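Local coordinates for beta-N-acetylhexosaminidase (Thermotoga neapolitana, PDB 5C0Q) that probably hydrolyses terminal non-reducing N-acetyl-D-hexosamine residues from N-acetyl-beta-D-hexosaminides, as a zinc-binding glycoside hydrolase of family 3, at the interface of chains A and B. Coordinates in Å, arbitrary orientation; residue numbers count along the deposited sequence, not the author numbering. Chains: chain A/B, Beta-N-acetylhexosaminidase.

The interface of chains A and B. Residues chain A 42, 46, 74, 106; chain B 73-77.
The backbone N of B:Ser77 donates a hydrogen bond to OE1 of the A:Glu42 carboxylate, at 2.8 Å. The bond is moderately straight, 156° at the hydrogen. The N-H comes from above the carboxylate plane, 41° out of it. With CG pointing away from the backbone N (chi1 -178°) and the chain extended beyond it, the acid reaches from its helix to the loop of chain B. Its other oxygen, OE2, lies in the ring plane of A:Tyr74 at the hydroxyl end of that ring, but the modelled separation there is too short to trust. The carboxylate also lies against B:Pro76, with OE2 3.8 Å from CA of the proline. Replacing A:Glu42 by an alanine would probably leave the B:Ser77 N-H without this acceptor and CA of B:Pro76 without its cover.

B:Pro76 is the apolar centre of the patch. Its side chain crosses those of A:Glu42 and A:Tyr74 at about a right angle. CE1 of A:Tyr74 packs on CA of B:Pro76 at 3.8 Å, with that proline atom out of the ring plane. The methyl CD2 of A:Leu106 reaches CG of B:Pro76, also at 3.8 Å.

A:Tyr74 and B:Tyr74 meet backbone to backbone, with their CA atoms 3.7 Å apart. CD1 of A:Tyr74 sits 3.5 Å from O of B:Tyr74. In the reciprocal contact, CD1 of B:Tyr74 is 3.5 Å from O of A:Tyr74.

The interface is two-fold symmetric, so the bond from B:Ser77 to A:Glu42 has a twin with the chains exchanged. The structure alone does not show that this dimer forms in solution. A:Glu42 begins helix 42-53, A:Leu106 ends helix 90-106, and residues 73-77 form a loop, all within the family 3 N-terminal region.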
ATOM      1  N   GLU A  42       6.719  -3.262  -8.784  1.00 14.63           N
ATOM      2  CA  GLU A  42       5.795  -2.170  -8.966  1.00 12.84           C
ATOM      3  C   GLU A  42       5.922  -1.491 -10.357  1.00 17.85           C
ATOM      4  O   GLU A  42       4.918  -1.147 -10.967  1.00 18.90           O
ATOM      5  CB  GLU A  42       5.945  -1.170  -7.839  1.00 10.62           C
ATOM      6  CG  GLU A  42       4.959  -0.043  -7.973  1.00 12.36           C
ATOM      7  CD  GLU A  42       4.676   0.634  -6.684  1.00 14.18           C
ATOM      8  OE1 GLU A  42       5.258   1.665  -6.426  1.00 19.16           O
ATOM      9  OE2 GLU A  42       3.876   0.148  -5.893  1.00 17.87           O
ATOM     10  N   LEU A  46       2.566  -1.188 -12.658  1.00 14.40           N
ATOM     11  CA  LEU A  46       2.143   0.082 -13.192  1.00 11.65           C
ATOM     12  C   LEU A  46       2.142   0.095 -14.700  1.00 15.44           C
ATOM     13  O   LEU A  46       1.211   0.573 -15.316  1.00 18.89           O
ATOM     14  CB  LEU A  46       3.053   1.195 -12.680  1.00 11.70           C
ATOM     15  CG  LEU A  46       2.953   1.351 -11.166  1.00 12.05           C
ATOM     16  CD1 LEU A  46       3.857   2.337 -10.693  1.00 11.17           C
ATOM     17  CD2 LEU A  46       1.541   1.656 -10.738  1.00 13.63           C
ATOM     18  N   TYR A  74      -0.487  -2.615  -1.068  1.00 14.23           N
ATOM     19  CA  TYR A  74      -1.330  -1.434  -0.938  1.00 13.00           C
ATOM     20  C   TYR A  74      -2.506  -1.608   0.026  1.00 12.85           C
ATOM     21  O   TYR A  74      -3.140  -0.653   0.427  1.00 17.87           O
ATOM     22  CB  TYR A  74      -1.855  -1.034  -2.323  1.00 11.41           C
ATOM     23  CG  TYR A  74      -0.782  -1.122  -3.385  1.00 13.41           C
ATOM     24  CD1 TYR A  74       0.237  -0.166  -3.464  1.00 13.68           C
ATOM     25  CD2 TYR A  74      -0.764  -2.167  -4.287  1.00 12.98           C
ATOM     26  CE1 TYR A  74       1.225  -0.272  -4.417  1.00 13.53           C
ATOM     27  CE2 TYR A  74       0.173  -2.255  -5.253  1.00  9.13           C
ATOM     28  CZ  TYR A  74       1.186  -1.318  -5.310  1.00 14.44           C
ATOM     29  OH  TYR A  74       2.167  -1.421  -6.281  1.00 19.61           O
ATOM     30  N   LEU A 106      -6.611   1.434  -7.386  1.00 19.48           N
ATOM     31  CA  LEU A 106      -5.476   0.988  -8.193  1.00 16.28           C
ATOM     32  C   LEU A 106      -5.836   0.561  -9.610  1.00 17.47           C
ATOM     33  O   LEU A 106      -4.980   0.565 -10.468  1.00 18.53           O
ATOM     34  CB  LEU A 106      -4.759  -0.154  -7.504  1.00 14.76           C
ATOM     35  CG  LEU A 106      -4.265   0.229  -6.120  1.00 14.38           C
ATOM     36  CD1 LEU A 106      -3.857  -0.966  -5.399  1.00 14.28           C
ATOM     37  CD2 LEU A 106      -3.142   1.217  -6.196  1.00 12.19           C
TER
ATOM     38  N   LYS B  73       3.441   2.865   2.313  1.00 11.75           N
ATOM     39  CA  LYS B  73       3.625   1.752   1.364  1.00 11.02           C
ATOM     40  C   LYS B  73       2.353   1.494   0.581  1.00 13.58           C
ATOM     41  O   LYS B  73       2.405   0.916  -0.489  1.00 18.11           O
ATOM     42  CB  LYS B  73       4.009   0.475   2.113  1.00 12.76           C
ATOM     43  CG  LYS B  73       2.799   0.004   2.960  1.00 15.31           C
ATOM     44  CD  LYS B  73       3.019  -1.214   3.819  1.00 14.04           C
ATOM     45  CE  LYS B  73       3.034  -2.488   3.046  1.00 17.81           C
ATOM     46  NZ  LYS B  73       3.305  -3.535   4.037  1.00 24.05           N
ATOM     47  N   TYR B  74       1.224   1.963   1.111  1.00 14.39           N
ATOM     48  CA  TYR B  74      -0.098   1.793   0.510  1.00 12.07           C
ATOM     49  C   TYR B  74      -0.349   2.585  -0.757  1.00 12.82           C
ATOM     50  O   TYR B  74      -1.248   2.272  -1.515  1.00 19.37           O
ATOM     51  CB  TYR B  74      -1.180   2.150   1.542  1.00 10.65           C
ATOM     52  CG  TYR B  74      -0.903   1.531   2.883  1.00 12.22           C
ATOM     53  CD1 TYR B  74      -1.078   0.137   3.096  1.00 10.68           C
ATOM     54  CD2 TYR B  74      -0.440   2.309   3.940  1.00 13.38           C
ATOM     55  CE1 TYR B  74      -0.782  -0.417   4.305  1.00 11.61           C
ATOM     56  CE2 TYR B  74      -0.157   1.753   5.157  1.00 10.73           C
ATOM     57  CZ  TYR B  74      -0.324   0.394   5.328  1.00 13.70           C
ATOM     58  OH  TYR B  74      -0.045  -0.127   6.553  1.00 19.60           O
ATOM     59  N   VAL B  75       0.430   3.626  -0.979  1.00 10.14           N
ATOM     60  CA  VAL B  75       0.269   4.452  -2.150  1.00 12.28           C
ATOM     61  C   VAL B  75       1.298   4.045  -3.143  1.00 13.78           C
ATOM     62  O   VAL B  75       2.452   4.011  -2.813  1.00 18.13           O
ATOM     63  CB  VAL B  75       0.401   5.952  -1.798  1.00 11.40           C
ATOM     64  CG1 VAL B  75       0.383   6.824  -3.035  1.00  8.76           C
ATOM     65  CG2 VAL B  75      -0.692   6.312  -0.860  1.00 10.24           C
ATOM     66  N   PRO B  76       0.883   3.677  -4.349  1.00 14.11           N
ATOM     67  CA  PRO B  76       1.930   3.308  -5.294  1.00 13.93           C
ATOM     68  C   PRO B  76       2.852   4.461  -5.510  1.00 14.61           C
ATOM     69  O   PRO B  76       2.404   5.575  -5.545  1.00 19.73           O
ATOM     70  CB  PRO B  76       1.170   2.942  -6.573  1.00 12.44           C
ATOM     71  CG  PRO B  76      -0.136   3.493  -6.405  1.00 14.85           C
ATOM     72  CD  PRO B  76      -0.443   3.601  -4.950  1.00 14.40           C
ATOM     73  N   SER B  77       4.106   4.145  -5.723  1.00 15.54           N
ATOM     74  CA  SER B  77       5.182   5.085  -5.866  1.00 15.13           C
ATOM     75  C   SER B  77       5.078   5.932  -7.150  1.00 16.13           C
ATOM     76  O   SER B  77       4.622   5.480  -8.178  1.00 19.81           O
ATOM     77  CB  SER B  77       6.493   4.310  -5.819  1.00 12.37           C
ATOM     78  OG  SER B  77       7.590   5.156  -5.866  1.00 25.40           O
TER